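PDB 4W9R: esterase from Capnocytophaga ochracea, which is of unknown function but probably acts as an esterase of the alpha/beta-hydrolase superfamily, on a substrate not yet identified. Local coordinates for residues V104-I107 with Q108-P112; I190-E193 with R194-S198; E257-E260 with N261-T265; I345-T349 with G350-N354. All coordinates share one frame; numbering follows the deposited sequence. Where two conformers were deposited one is given.

Contact 1 (V104-I107 with Q108-P112); sequences VPYI and QGKYP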
loop_
_atom_site.group_PDB
_atom_site.type_symbol
_atom_site.label_atom_id
_atom_site.label_comp_id
_atom_site.label_asym_id
_atom_site.label_seq_id
_atom_site.Cartn_x
_atom_site.Cartn_y
_atom_site.Cartn_z
ATOM N N VAL B 104 4.117 -6.242 24.490
ATOM C CA VAL B 104 4.355 -7.522 23.828
ATOM C C VAL B 104 4.087 -8.738 24.736
ATOM O O VAL B 104 3.413 -9.676 24.307
ATOM C CB VAL B 104 5.793 -7.599 23.262
ATOM C CG1 VAL B 104 6.116 -9.010 22.796
ATOM C CG2 VAL B 104 5.964 -6.606 22.121
ATOM N N PRO B 105 4.596 -8.735 25.987
ATOM C CA PRO B 105 4.255 -9.883 26.840
ATOM C C PRO B 105 2.759 -9.989 27.124
ATOM O O PRO B 105 2.246 -11.097 27.292
ATOM C CB PRO B 105 5.032 -9.605 28.133
ATOM C CG PRO B 105 6.153 -8.724 27.714
ATOM C CD PRO B 105 5.569 -7.847 26.649
ATOM N N TYR B 106 2.073 -8.851 27.174
ATOM C CA TYR B 106 0.626 -8.837 27.365
ATOM C C TYR B 106 -0.082 -9.545 26.219
ATOM O O TYR B 106 -1.001 -10.332 26.435
ATOM C CB TYR B 106 0.115 -7.404 27.494
ATOM C CG TYR B 106 -1.385 -7.264 27.356
ATOM C CD1 TYR B 106 -2.235 -7.622 28.394
ATOM C CD2 TYR B 106 -1.951 -6.763 26.189
ATOM C CE1 TYR B 106 -3.608 -7.491 28.272
ATOM C CE2 TYR B 106 -3.322 -6.627 26.059
ATOM C CZ TYR B 106 -4.144 -6.993 27.103
ATOM O OH TYR B 106 -5.508 -6.859 26.974
ATOM N N ILE B 107 0.353 -9.253 24.997
ATOM C CA ILE B 107 -0.209 -9.892 23.816
ATOM C C ILE B 107 0.143 -11.377 23.796
ATOM O O ILE B 107 -0.683 -12.215 23.434
ATOM C CB ILE B 107 0.288 -9.219 22.521
ATOM C CG1 ILE B 107 -0.084 -7.738 22.520
ATOM C CG2 ILE B 107 -0.303 -9.900 21.298
ATOM C CD1 ILE B 107 -1.573 -7.490 22.614
ATOM N N GLN B 108 1.369 -11.698 24.201
ATOM C CA GLN B 108 1.822 -13.085 24.243
ATOM C C GLN B 108 1.026 -13.906 25.251
ATOM O O GLN B 108 0.869 -15.115 25.095
ATOM C CB GLN B 108 3.311 -13.154 24.580
ATOM C CG GLN B 108 4.226 -12.759 23.436
ATOM C CD GLN B 108 5.679 -12.704 23.853
ATOM O OE1 GLN B 108 6.020 -12.114 24.879
ATOM N NE2 GLN B 108 6.546 -13.325 23.063
ATOM N N GLY B 109 0.532 -13.242 26.291
ATOM C CA GLY B 109 -0.283 -13.907 27.289
ATOM C C GLY B 109 -1.713 -14.104 26.824
ATOM O O GLY B 109 -2.343 -15.113 27.138
ATOM N N LYS B 110 -2.228 -13.130 26.080
ATOM C CA LYS B 110 -3.610 -13.161 25.613
ATOM C C LYS B 110 -3.800 -14.009 24.353
ATOM O O LYS B 110 -4.907 -14.463 24.066
ATOM C CB LYS B 110 -4.101 -11.734 25.351
ATOM C CG LYS B 110 -5.500 -11.443 25.872
ATOM C CD LYS B 110 -5.885 -9.989 25.630
ATOM C CE LYS B 110 -7.210 -9.646 26.291
ATOM N NZ LYS B 110 -8.320 -10.506 25.796
ATOM N N TYR B 111 -2.717 -14.229 23.612
ATOM C CA TYR B 111 -2.800 -14.908 22.320
ATOM C C TYR B 111 -1.611 -15.835 22.080
ATOM O O TYR B 111 -0.528 -15.613 22.620
ATOM C CB TYR B 111 -2.882 -13.886 21.179
ATOM C CG TYR B 111 -3.970 -12.850 21.337
ATOM C CD1 TYR B 111 -5.307 -13.185 21.172
ATOM C CD2 TYR B 111 -3.658 -11.530 21.634
ATOM C CE1 TYR B 111 -6.303 -12.240 21.312
ATOM C CE2 TYR B 111 -4.648 -10.576 21.774
ATOM C CZ TYR B 111 -5.969 -10.937 21.610
ATOM O OH TYR B 111 -6.958 -9.991 21.749
ATOM N N PRO B 112 -1.808 -16.876 21.257
ATOM C CA PRO B 112 -0.710 -17.772 20.879
ATOM C C PRO B 112 0.222 -17.132 19.853
ATOM O O PRO B 112 0.091 -17.382 18.655
ATOM C CB PRO B 112 -1.435 -18.983 20.286
ATOM C CG PRO B 112 -2.724 -18.436 19.783
ATOM C CD PRO B 112 -3.106 -17.344 20.739
#

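Contact 2 (I190-E193 with R194-S198); sequences IQFE and RAMRS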
loop_
_atom_site.group_PDB
_atom_site.type_symbol
_atom_site.label_atom_id
_atom_site.label_comp_id
_atom_site.label_asym_id
_atom_site.label_seq_id
_atom_site.Cartn_x
_atom_site.Cartn_y
_atom_site.Cartn_z
ATOM N N ILE B 190 20.413 9.292 5.003
ATOM C CA ILE B 190 21.453 8.708 4.164
ATOM C C ILE B 190 22.788 8.636 4.903
ATOM O O ILE B 190 23.476 7.616 4.853
ATOM C CB ILE B 190 21.628 9.501 2.854
ATOM C CG1 ILE B 190 20.518 9.133 1.868
ATOM C CG2 ILE B 190 22.985 9.225 2.225
ATOM C CD1 ILE B 190 20.762 9.641 0.470
ATOM N N GLN B 191 23.142 9.718 5.591
ATOM C CA GLN B 191 24.369 9.758 6.380
ATOM C C GLN B 191 24.375 8.656 7.435
ATOM O O GLN B 191 25.390 7.991 7.647
ATOM C CB GLN B 191 24.540 11.122 7.050
ATOM C CG GLN B 191 24.725 12.279 6.086
ATOM C CD GLN B 191 24.773 13.619 6.795
ATOM O OE1 GLN B 191 25.283 13.726 7.910
ATOM N NE2 GLN B 191 24.230 14.649 6.154
ATOM N N PHE B 192 23.232 8.471 8.089
ATOM C CA PHE B 192 23.086 7.435 9.106
ATOM C C PHE B 192 23.220 6.045 8.494
ATOM O O PHE B 192 23.911 5.184 9.038
ATOM C CB PHE B 192 21.739 7.571 9.820
ATOM C CG PHE B 192 21.386 6.392 10.686
ATOM C CD1 PHE B 192 21.950 6.245 11.943
ATOM C CD2 PHE B 192 20.484 5.436 10.244
ATOM C CE1 PHE B 192 21.627 5.162 12.741
ATOM C CE2 PHE B 192 20.158 4.349 11.039
ATOM C CZ PHE B 192 20.729 4.213 12.289
ATOM N N GLU B 193 22.557 5.839 7.359
ATOM C CA GLU B 193 22.557 4.539 6.696
ATOM C C GLU B 193 23.957 4.159 6.221
ATOM O O GLU B 193 24.369 3.005 6.344
ATOM C CB GLU B 193 21.578 4.542 5.518
ATOM C CG GLU B 193 21.225 3.158 4.985
ATOM C CD GLU B 193 22.239 2.627 3.987
ATOM O OE1 GLU B 193 22.315 1.392 3.814
ATOM O OE2 GLU B 193 22.954 3.445 3.371
ATOM N N ARG B 194 24.683 5.135 5.684
ATOM C CA ARG B 194 26.044 4.907 5.209
ATOM C C ARG B 194 26.954 4.448 6.347
ATOM O O ARG B 194 27.801 3.574 6.163
ATOM C CB ARG B 194 26.607 6.175 4.561
ATOM C CG ARG B 194 28.056 6.053 4.114
ATOM C CD ARG B 194 28.546 7.313 3.409
ATOM N NE ARG B 194 27.941 7.482 2.090
ATOM C CZ ARG B 194 26.964 8.341 1.817
ATOM N NH1 ARG B 194 26.477 9.122 2.773
ATOM N NH2 ARG B 194 26.476 8.424 0.587
ATOM N N ALA B 195 26.764 5.034 7.525
ATOM C CA ALA B 195 27.565 4.686 8.693
ATOM C C ALA B 195 27.174 3.319 9.244
ATOM O O ALA B 195 27.985 2.635 9.871
ATOM C CB ALA B 195 27.421 5.752 9.771
HETATM N N MSE B 196 25.928 2.929 9.005
HETATM C CA MSE B 196 25.403 1.670 9.520
HETATM C C MSE B 196 25.877 0.471 8.696
HETATM O O MSE B 196 26.042 -0.629 9.224
HETATM C CB MSE B 196 23.873 1.721 9.558
HETATM C CG MSE B 196 23.212 0.455 10.081
HETATM SE SE MSE B 196 21.307 0.658 10.459
HETATM C CE MSE B 196 20.725 1.434 8.768
ATOM N N ARG B 197 26.101 0.694 7.404
ATOM C CA ARG B 197 26.522 -0.374 6.503
ATOM C C ARG B 197 28.042 -0.447 6.369
ATOM O O ARG B 197 28.558 -1.219 5.560
ATOM C CB ARG B 197 25.887 -0.198 5.121
ATOM C CG ARG B 197 26.416 0.987 4.328
ATOM C CD ARG B 197 26.069 0.847 2.853
ATOM N NE ARG B 197 26.625 1.931 2.049
ATOM C CZ ARG B 197 25.905 2.919 1.529
ATOM N NH1 ARG B 197 26.496 3.865 0.811
ATOM N NH2 ARG B 197 24.595 2.959 1.721
ATOM N N SER B 198 28.746 0.369 7.150
ATOM C CA SER B 198 30.211 0.407 7.131
ATOM C C SER B 198 30.857 -0.973 7.258
ATOM O O SER B 198 31.723 -1.336 6.463
ATOM C CB SER B 198 30.725 1.309 8.257
ATOM O OG SER B 198 30.200 2.619 8.143
#

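Contact 3 (E257-E260 with N261-T265); sequences EYLE and NKYNT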
loop_
_atom_site.group_PDB
_atom_site.type_symbol
_atom_site.label_atom_id
_atom_site.label_comp_id
_atom_site.label_asym_id
_atom_site.label_seq_id
_atom_site.Cartn_x
_atom_site.Cartn_y
_atom_site.Cartn_z
ATOM N N GLU B 257 14.024 -33.241 -0.290
ATOM C CA GLU B 257 14.718 -32.376 0.657
ATOM C C GLU B 257 14.462 -30.900 0.371
ATOM O O GLU B 257 14.433 -30.084 1.290
ATOM C CB GLU B 257 16.223 -32.660 0.639
ATOM C CG GLU B 257 16.652 -33.845 1.496
ATOM C CD GLU B 257 16.135 -35.176 0.979
ATOM O OE1 GLU B 257 15.832 -35.275 -0.230
ATOM O OE2 GLU B 257 16.033 -36.127 1.783
ATOM N N TYR B 258 14.273 -30.562 -0.901
ATOM C CA TYR B 258 13.972 -29.186 -1.281
ATOM C C TYR B 258 12.645 -28.742 -0.674
ATOM O O TYR B 258 12.548 -27.660 -0.093
ATOM C CB TYR B 258 13.931 -29.036 -2.804
ATOM C CG TYR B 258 13.778 -27.605 -3.272
ATOM C CD1 TYR B 258 14.891 -26.793 -3.451
ATOM C CD2 TYR B 258 12.525 -27.066 -3.534
ATOM C CE1 TYR B 258 14.761 -25.484 -3.877
ATOM C CE2 TYR B 258 12.383 -25.756 -3.959
ATOM C CZ TYR B 258 13.505 -24.971 -4.130
ATOM O OH TYR B 258 13.375 -23.668 -4.553
ATOM N N LEU B 259 11.628 -29.588 -0.806
ATOM C CA LEU B 259 10.311 -29.297 -0.255
ATOM C C LEU B 259 10.357 -29.215 1.266
ATOM O O LEU B 259 9.763 -28.320 1.867
ATOM C CB LEU B 259 9.298 -30.358 -0.692
ATOM C CG LEU B 259 7.885 -30.231 -0.115
ATOM C CD1 LEU B 259 7.210 -28.963 -0.614
ATOM C CD2 LEU B 259 7.045 -31.455 -0.445
ATOM N N GLU B 260 11.071 -30.151 1.883
ATOM C CA GLU B 260 11.161 -30.211 3.338
ATOM C C GLU B 260 11.923 -29.014 3.890
ATOM O O GLU B 260 11.494 -28.391 4.862
ATOM C CB GLU B 260 11.833 -31.510 3.785
ATOM C CG GLU B 260 11.799 -31.732 5.289
ATOM C CD GLU B 260 12.617 -32.933 5.722
ATOM O OE1 GLU B 260 13.670 -33.193 5.101
ATOM O OE2 GLU B 260 12.206 -33.616 6.684
ATOM N N ASN B 261 13.052 -28.698 3.264
ATOM C CA ASN B 261 13.868 -27.564 3.679
ATOM C C ASN B 261 13.084 -26.259 3.627
ATOM O O ASN B 261 13.216 -25.413 4.511
ATOM C CB ASN B 261 15.121 -27.455 2.808
ATOM C CG ASN B 261 15.949 -26.228 3.128
ATOM O OD1 ASN B 261 16.735 -26.225 4.075
ATOM N ND2 ASN B 261 15.780 -25.176 2.334
ATOM N N LYS B 262 12.262 -26.111 2.592
ATOM C CA LYS B 262 11.445 -24.915 2.431
ATOM C C LYS B 262 10.489 -24.733 3.603
ATOM O O LYS B 262 10.417 -23.658 4.193
ATOM C CB LYS B 262 10.656 -24.971 1.122
ATOM C CG LYS B 262 9.699 -23.801 0.931
ATOM C CD LYS B 262 8.954 -23.903 -0.389
ATOM C CE LYS B 262 7.912 -22.801 -0.528
ATOM N NZ LYS B 262 8.524 -21.443 -0.575
ATOM N N TYR B 263 9.765 -25.793 3.945
ATOM C CA TYR B 263 8.785 -25.718 5.019
ATOM C C TYR B 263 9.448 -25.708 6.394
ATOM O O TYR B 263 8.869 -25.218 7.365
ATOM C CB TYR B 263 7.784 -26.868 4.901
ATOM C CG TYR B 263 6.695 -26.576 3.893
ATOM C CD1 TYR B 263 6.941 -26.675 2.530
ATOM C CD2 TYR B 263 5.431 -26.175 4.305
ATOM C CE1 TYR B 263 5.952 -26.396 1.604
ATOM C CE2 TYR B 263 4.436 -25.895 3.389
ATOM C CZ TYR B 263 4.702 -26.008 2.040
ATOM O OH TYR B 263 3.714 -25.730 1.122
ATOM N N ASN B 264 10.665 -26.238 6.474
ATOM C CA ASN B 264 11.455 -26.118 7.693
ATOM C C ASN B 264 11.927 -24.682 7.881
ATOM O O ASN B 264 11.908 -24.151 8.991
ATOM C CB ASN B 264 12.656 -27.068 7.666
ATOM C CG ASN B 264 12.262 -28.510 7.906
ATOM O OD1 ASN B 264 11.222 -28.792 8.502
ATOM N ND2 ASN B 264 13.098 -29.435 7.447
ATOM N N THR B 265 12.350 -24.061 6.783
ATOM C CA THR B 265 12.791 -22.673 6.800
ATOM C C THR B 265 11.633 -21.749 7.169
ATOM O O THR B 265 11.817 -20.757 7.876
ATOM C CB THR B 265 13.374 -22.253 5.436
ATOM O OG1 THR B 265 14.482 -23.102 5.110
ATOM C CG2 THR B 265 13.846 -20.807 5.473
HETATM O O HOH W 1 14.345 -25.542 -0.345
#

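Contact 4 (I345-T349 with G350-N354); sequences IDFIT and GDLIN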
loop_
_atom_site.group_PDB
_atom_site.type_symbol
_atom_site.label_atom_id
_atom_site.label_comp_id
_atom_site.label_asym_id
_atom_site.label_seq_id
_atom_site.Cartn_x
_atom_site.Cartn_y
_atom_site.Cartn_z
ATOM N N ILE B 345 -8.136 -37.375 -4.451
ATOM C CA ILE B 345 -7.581 -36.028 -4.434
ATOM C C ILE B 345 -6.833 -35.758 -5.739
ATOM O O ILE B 345 -6.024 -36.577 -6.178
ATOM C CB ILE B 345 -6.647 -35.812 -3.224
ATOM C CG1 ILE B 345 -5.968 -34.443 -3.308
ATOM C CG2 ILE B 345 -5.618 -36.932 -3.125
ATOM C CD1 ILE B 345 -5.093 -34.119 -2.119
ATOM N N ASP B 346 -7.120 -34.612 -6.355
ATOM C CA ASP B 346 -6.520 -34.225 -7.631
ATOM C C ASP B 346 -6.682 -35.334 -8.671
ATOM O O ASP B 346 -7.795 -35.798 -8.923
ATOM C CB ASP B 346 -5.040 -33.869 -7.444
ATOM C CG ASP B 346 -4.498 -33.000 -8.569
ATOM O OD1 ASP B 346 -4.860 -33.238 -9.741
ATOM O OD2 ASP B 346 -3.709 -32.076 -8.279
ATOM N N PHE B 347 -5.571 -35.770 -9.259
ATOM C CA PHE B 347 -5.612 -36.782 -10.310
ATOM C C PHE B 347 -5.596 -38.197 -9.740
ATOM O O PHE B 347 -5.601 -39.172 -10.490
ATOM C CB PHE B 347 -4.450 -36.595 -11.291
ATOM C CG PHE B 347 -3.114 -37.025 -10.751
ATOM C CD1 PHE B 347 -2.596 -38.273 -11.061
ATOM C CD2 PHE B 347 -2.369 -36.175 -9.951
ATOM C CE1 PHE B 347 -1.364 -38.669 -10.574
ATOM C CE2 PHE B 347 -1.136 -36.566 -9.461
ATOM C CZ PHE B 347 -0.632 -37.814 -9.775
ATOM N N ILE B 348 -5.587 -38.309 -8.416
ATOM C CA ILE B 348 -5.623 -39.623 -7.788
ATOM C C ILE B 348 -7.074 -40.015 -7.590
ATOM O O ILE B 348 -7.794 -39.394 -6.809
ATOM C CB ILE B 348 -4.907 -39.645 -6.422
ATOM C CG1 ILE B 348 -3.632 -38.800 -6.459
ATOM C CG2 ILE B 348 -4.610 -41.077 -5.997
ATOM C CD1 ILE B 348 -2.591 -39.332 -7.381
ATOM N N THR B 349 -7.497 -41.057 -8.295
ATOM C CA THR B 349 -8.892 -41.476 -8.278
ATOM C C THR B 349 -9.007 -42.984 -8.157
ATOM O O THR B 349 -8.041 -43.708 -8.394
ATOM C CB THR B 349 -9.634 -41.027 -9.547
ATOM O OG1 THR B 349 -8.931 -41.499 -10.704
ATOM C CG2 THR B 349 -9.740 -39.508 -9.606
ATOM N N GLY B 350 -10.194 -43.451 -7.787
ATOM C CA GLY B 350 -10.454 -44.874 -7.690
ATOM C C GLY B 350 -10.237 -45.570 -9.019
ATOM O O GLY B 350 -9.740 -46.696 -9.065
ATOM N N ASP B 351 -10.603 -44.895 -10.106
ATOM C CA ASP B 351 -10.455 -45.460 -11.441
ATOM C C ASP B 351 -8.987 -45.657 -11.801
ATOM O O ASP B 351 -8.605 -46.698 -12.335
ATOM C CB ASP B 351 -11.137 -44.573 -12.484
ATOM C CG ASP B 351 -12.636 -44.476 -12.283
ATOM O OD1 ASP B 351 -13.189 -45.275 -11.497
ATOM O OD2 ASP B 351 -13.265 -43.606 -12.923
ATOM N N LEU B 352 -8.168 -44.648 -11.512
ATOM C CA LEU B 352 -6.741 -44.717 -11.807
ATOM C C LEU B 352 -6.059 -45.803 -10.985
ATOM O O LEU B 352 -5.237 -46.561 -11.503
ATOM C CB LEU B 352 -6.071 -43.367 -11.551
ATOM C CG LEU B 352 -4.549 -43.325 -11.702
ATOM C CD1 LEU B 352 -4.125 -43.787 -13.087
ATOM C CD2 LEU B 352 -4.024 -41.927 -11.419
ATOM N N ILE B 353 -6.405 -45.872 -9.703
ATOM C CA ILE B 353 -5.859 -46.889 -8.813
ATOM C C ILE B 353 -6.228 -48.286 -9.302
ATOM O O ILE B 353 -5.410 -49.206 -9.263
ATOM C CB ILE B 353 -6.359 -46.694 -7.367
ATOM C CG1 ILE B 353 -5.845 -45.367 -6.803
ATOM C CG2 ILE B 353 -5.913 -47.845 -6.480
ATOM C CD1 ILE B 353 -6.375 -45.041 -5.427
ATOM N N ASN B 354 -7.459 -48.431 -9.784
ATOM C CA ASN B 354 -7.936 -49.712 -10.289
ATOM C C ASN B 354 -7.148 -50.190 -11.503
ATOM O O ASN B 354 -6.873 -51.383 -11.640
ATOM C CB ASN B 354 -9.422 -49.626 -10.638
ATOM C CG ASN B 354 -10.264 -50.588 -9.828
ATOM O OD1 ASN B 354 -10.773 -50.239 -8.764
ATOM N ND2 ASN B 354 -10.409 -51.811 -10.326
#

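Contact 1 (V104-I107 with Q108-P112)
The Tyr111 ring meets Ile107 through its CD2, which lies 3.7 Å from Ile107 CG2, while CB of Lys110 covers one face of the ring toward its rim. The other flat group is the Tyr106 ring, which lies alongside the Lys110 chain and points the same way. Tyr106 OH comes within 3.3 Å of Lys110 CE, and Tyr106 CZ is 3.8 Å from Lys110 CD. All this forms at the C-terminal end of helix 91-110, one of the helices packed on the sheet of the alpha/beta-hydrolase fold. The amides of Gln108, Gly109, Lys110 and Tyr111 bond to the carbonyls of Val104, Pro105, Tyr106 and Ile107 in turn. Tyr111 is the first residue to leave helical backbone angles.

The CG of Tyr106 is anti to its own N (chi1 166°), and this turns the ring toward the next helical turn and Lys110. Its hydroxyl is hydrogen-bonded to Glu8, and its ring meets Phe10 edge-to-face, so the helix end is joined to strand 5-12. Replacing Tyr106 with an alanine would probably leave Glu8 without its hydroxyl mate and open a gap between Phe10 and the Lys110 chain. Ile107 faces the sheet at Val69.

The Gln108 side chain runs extended beyond CG and slants across Val104. Its OE1 sits 3.7 Å from Val104 CG1 and 3.5 Å from Pro105 CA.

Contact 2 (I190-E193 with R194-S198)
Residues 190-193 and 194-198 make the last turns of helix 183-196 and its exit. Arg194 N bonds to Ile190 O at 2.9 Å, with an N-H...O angle of 161°. Ala195 N bonds to Gln191 O at a longer 3.3 Å. The pattern then slackens: Met196 N is shared weakly between Phe192 O and Glu193 O. Arg197 N still reaches Glu193 O, at 3.1 Å. Ser198 OG turns back to Ala195 O at 2.8 Å, from above the carbonyl plane.

Phe192 and Met196, a selenomethionine, form a Met-aromatic contact. The SE atom is 4.8 Å from the ring centroid and stands obliquely to the ring, and the terminal CE is 3.7 Å from Phe192 CE2. The Met196 chain runs extended to SE and bends only at its last torsion (chi3 51°), which brings the methyl to the ring.

Glu193 and Arg197 form a salt bridge through OE2 and NH2. The modelled separation is too short to be taken literally, and Arg197 has two conformers, so its detail is doubtful. Glu193 OE1 has a second partner, the hydroxyl of Tyr207. On the exposed side, Ile190 CG2 lies 3.5 Å from Arg194 NH1.

The helix is the connection in a beta-alpha-beta crossover from strand 171-180 to strand 205-213. Met196 packs on Tyr173 and Met175 of the first strand, on Tyr207 of the second, and on Phe159 and Leu163 of helix 156-165. Phe192 meets Phe127 edge-to-face.

Contact 3 (E257-E260 with N261-T265)
Leu259 and Tyr263, one turn apart on helix 255-270, touch through Leu259 CD1 and Tyr263 CE1 at 3.6 Å. Leu259 holds CG anti to its N (chi1 176°), which sends the branch down the helix to the next turn. Tyr263 turns the other way, with CG anti to its carbonyl carbon (chi1 -82°), which brings the ring back beside the preceding turn, edge first. Leu259 O lies at the ring edge, 3.3 Å from Tyr263 CD1. The Tyr263 hydroxyl is bonded to Asp280 and to the backbone N of Ile277. A leucine in place of Tyr263 would probably leave Asp280 and Ile277 N without this hydroxyl.

Glu260 is extended, and its CG lies 3.4 Å from Asn264 ND2. A water bridges the Asn261 side chain to the backbone: it donates to Tyr258 O at 2.8 Å and accepts from Asn261 ND2 at 3.1 Å. Thr265 N and OG1 both grip Asn261 O, from opposite faces of its plane.

Leu259 is packed against helices 278-290 and 294-306. Tyr258 rests on helix 241-248, where its hydroxyl bonds to Glu243, and Glu257 makes a salt bridge to Lys299 of helix 294-306.

Contact 4 (I345-T349 with G350-N354)
Thr349 and residues of the first turn of helix 350-362 are joined by two hydrogen bonds. Ile353 N gives a nearly straight bond to Thr349 O, 3.0 Å long with an N-H...O angle of 168°. Leu352 N reaches Thr349 OG1 at 3.3 Å, a weak bond. The hydroxyl is put there by the side-chain torsion, which sets OG1 between the backbone N and the carbonyl carbon (chi1 55°). Leu352 CB passes close by, 3.5 Å from Thr349 OG1.

Thr349 is thus the N-cap of the helix. Its side chain takes up an amide of the first turn, which has no carbonyl of an earlier turn to bond to. Just before it the chain makes a type II' beta turn from Ile345 to Ile348, closed by Ile348 N bonding to Ile345 O at 2.9 Å. The turn and cap lie in the loop after helix 329-339 and lead into helix 350-362.

Apolar contacts join the same parts. Leu352 CD2 lies 3.9 Å from Phe347 CD1, the two side chains meeting at a slant. One face of the Phe347 ring carries Ile348 CD1, offset toward the rim. Ile348 CG2 and Ile353 CD1 are farther apart, at 4.4 Å. Both isoleucines, with Leu352, rest on Phe317 of helix 314-325. Ile353 also meets Tyr336 and Ala339 of helix 329-339.

How the contacts relate
None of the four contacts is wholly buried; each has a packed side and a solvent side. Contacts 1 and 2 are both helix C-terminal ends flanking the hydrolase sheet. They hold different helices, and their centres are about 35 Å apart. Contacts 3 and 4 belong to the helical region that follows the sheet, and both touch helix 278-290, through different residues of it. Contact 3 lies within a helix, contact 4 at a helix start. Contacts 2 and 4 are on opposite sides of the chain's centre. A selenomethionine-aromatic contact marks contact 2, beside a salt bridge of doubtful detail; a bound water marks contact 3, and a threonine cap contact 4. In contact 1 an aromatic hydroxyl reaches strand 5-12, outermost in the sheet of this chain.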